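Local coordinates for protein deacylase (Burkholderia multivorans, PDB 5THW) that probably hydrolyses N-carbamoyl amino acids as a two-zinc amidase of the peptidase M20 family, and binds N-(aminocarbonyl)-beta-alanine, at residues Y237-T242 with F304-R309. Residues are numbered along the deposited sequence; the frame is centred on the assembly and turned at random.
Sequences YEITFT and FTVDFR. With URP (N-(aminocarbonyl)-beta-alanine), chain G.
Phe304 holds CG between its backbone N and carbonyl carbon (chi1 65°), which turns CG toward Ile239; the ring then has CB of Ile239 over one face, 4.0 Å from the centroid, in a CH-pi contact. Ile239 turns CG2 anti to its backbone N (CG1 at chi1 -61°), and this methyl reaches Phe304 CE1 at 3.6 Å while also lying over the centre of the Phe241 ring. A residue branched at CB suits this place because CB and CG2 can both touch the Phe304 ring while CG2 also meets Phe241. Tyr237 CD1 packs on Val306 CG1, and Tyr237 CE1 meets Phe308 CD2 at 3.7 Å, the two aromatic side chains crossing at about a right angle. The beta-branched Val306 serves both neighbours, since CG1 also covers the centre of a Phe308 ring face. Helices 259-275 and 313-334 pack on this apolar side, where the hydroxyl of Tyr237 is satisfied by Asp320.

The strands run antiparallel. Tyr237 and Val306 form one hydrogen-bonded pair, Ile239 and Phe304 the next, whose Ile239 N to Phe304 O bond is 2.9 Å long and nearly straight. Between them, Glu238 and Thr305 face the other side, where Glu238 forms a salt bridge to Arg295 of the second subunit.

Arg309 grips Asp307 side-on, Arg309 NE to Asp307 OD2 at 2.8 Å and Arg309 NH2 to Asp307 OD1. Arg309 NH2 also reaches O41 of the ligand carboxylate at 2.8 Å, while NH1 takes O42. This dimerisation-domain sheet thus joins an apolar, helix-facing layer to a polar face at the subunit boundary, and Asp307 probably both orients the arginine and partly balances its charge for carboxylate recognition.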
# COMPACT_ATOMS: atom_id res chain seq x y z
N TYR A 237 17.75 -0.48 -5.32
CA TYR A 237 16.99 0.15 -6.39
C TYR A 237 15.68 0.69 -5.85
O TYR A 237 15.14 0.21 -4.85
CB TYR A 237 16.69 -0.83 -7.54
CG TYR A 237 17.91 -1.49 -8.12
CD1 TYR A 237 18.49 -2.58 -7.49
CD2 TYR A 237 18.49 -1.01 -9.29
CE1 TYR A 237 19.61 -3.19 -8.02
CE2 TYR A 237 19.61 -1.61 -9.82
CZ TYR A 237 20.17 -2.70 -9.18
OH TYR A 237 21.30 -3.32 -9.69
N GLU A 238 15.18 1.71 -6.54
CA GLU A 238 13.83 2.21 -6.34
C GLU A 238 13.17 2.18 -7.71
O GLU A 238 13.70 2.75 -8.67
CB GLU A 238 13.81 3.61 -5.74
CG GLU A 238 14.18 3.66 -4.26
CD GLU A 238 14.10 5.07 -3.68
OE1 GLU A 238 14.24 5.21 -2.44
OE2 GLU A 238 13.89 6.02 -4.46
N ILE A 239 12.04 1.48 -7.80
CA ILE A 239 11.31 1.34 -9.05
C ILE A 239 9.90 1.88 -8.85
O ILE A 239 9.27 1.63 -7.82
CB ILE A 239 11.27 -0.12 -9.55
CG1 ILE A 239 12.68 -0.64 -9.80
CG2 ILE A 239 10.40 -0.25 -10.81
CD1 ILE A 239 12.73 -2.10 -10.20
N THR A 240 9.42 2.63 -9.83
CA THR A 240 8.03 3.05 -9.88
C THR A 240 7.47 2.60 -11.21
O THR A 240 8.00 2.97 -12.27
CB THR A 240 7.90 4.57 -9.72
OG1 THR A 240 8.37 4.97 -8.42
CG2 THR A 240 6.43 4.98 -9.85
N PHE A 241 6.41 1.80 -11.16
CA PHE A 241 5.62 1.46 -12.34
C PHE A 241 4.42 2.37 -12.38
O PHE A 241 3.79 2.63 -11.34
CB PHE A 241 5.16 -0.00 -12.31
CG PHE A 241 6.20 -0.98 -12.79
CD1 PHE A 241 7.11 -0.61 -13.77
CD2 PHE A 241 6.25 -2.26 -12.27
CE1 PHE A 241 8.06 -1.51 -14.21
CE2 PHE A 241 7.20 -3.17 -12.71
CZ PHE A 241 8.11 -2.79 -13.68
N THR A 242 4.10 2.88 -13.56
CA THR A 242 2.92 3.70 -13.77
C THR A 242 2.04 3.03 -14.82
O THR A 242 2.49 2.79 -15.95
CB THR A 242 3.29 5.12 -14.18
OG1 THR A 242 4.18 5.68 -13.21
CG2 THR A 242 2.04 5.99 -14.24
N PHE A 304 8.33 0.51 -5.37
CA PHE A 304 8.87 -0.59 -4.59
C PHE A 304 10.38 -0.60 -4.70
O PHE A 304 10.97 0.06 -5.56
CB PHE A 304 8.25 -1.93 -5.02
CG PHE A 304 8.59 -2.35 -6.42
CD1 PHE A 304 7.87 -1.86 -7.50
CD2 PHE A 304 9.61 -3.26 -6.66
CE1 PHE A 304 8.16 -2.26 -8.80
CE2 PHE A 304 9.91 -3.67 -7.95
CZ PHE A 304 9.19 -3.16 -9.02
N THR A 305 11.02 -1.36 -3.81
CA THR A 305 12.47 -1.38 -3.71
C THR A 305 13.02 -2.77 -4.04
O THR A 305 12.32 -3.78 -3.95
CB THR A 305 12.93 -0.95 -2.31
OG1 THR A 305 12.42 -1.88 -1.35
CG2 THR A 305 12.38 0.45 -1.99
N VAL A 306 14.29 -2.79 -4.45
CA VAL A 306 15.03 -4.01 -4.74
C VAL A 306 16.35 -3.98 -3.99
O VAL A 306 17.03 -2.96 -3.95
CB VAL A 306 15.26 -4.18 -6.26
CG1 VAL A 306 16.20 -5.34 -6.53
CG2 VAL A 306 13.92 -4.39 -7.00
N ASP A 307 16.70 -5.12 -3.39
CA ASP A 307 17.91 -5.30 -2.60
C ASP A 307 18.69 -6.45 -3.23
O ASP A 307 18.22 -7.59 -3.24
CB ASP A 307 17.54 -5.60 -1.14
CG ASP A 307 18.76 -5.75 -0.22
OD1 ASP A 307 18.81 -5.04 0.81
OD2 ASP A 307 19.65 -6.58 -0.50
N PHE A 308 19.86 -6.15 -3.81
CA PHE A 308 20.75 -7.17 -4.36
C PHE A 308 22.05 -7.20 -3.56
O PHE A 308 22.60 -6.15 -3.20
CB PHE A 308 21.08 -6.90 -5.83
CG PHE A 308 20.00 -7.32 -6.79
CD1 PHE A 308 19.02 -8.22 -6.42
CD2 PHE A 308 20.01 -6.86 -8.10
CE1 PHE A 308 18.03 -8.62 -7.31
CE2 PHE A 308 19.04 -7.26 -9.01
CZ PHE A 308 18.05 -8.14 -8.61
N ARG A 309 22.55 -8.40 -3.28
CA ARG A 309 23.82 -8.55 -2.59
C ARG A 309 24.58 -9.74 -3.15
O ARG A 309 23.97 -10.75 -3.52
CB ARG A 309 23.65 -8.73 -1.07
CG ARG A 309 22.82 -7.64 -0.42
CD ARG A 309 22.67 -7.81 1.06
NE ARG A 309 21.59 -6.96 1.55
CZ ARG A 309 21.57 -6.37 2.74
NH1 ARG A 309 22.59 -6.54 3.58
NH2 ARG A 309 20.53 -5.62 3.09
O2 URP G . 21.71 -4.72 9.48
C2 URP G . 22.41 -3.72 9.45
N3 URP G . 22.64 -3.01 10.54
N1 URP G . 22.95 -3.31 8.32
C6 URP G . 22.26 -2.35 7.47
C5 URP G . 22.79 -2.35 6.04
C4 URP G . 22.37 -3.65 5.41
O42 URP G . 23.24 -4.52 5.19
O41 URP G . 21.16 -3.81 5.14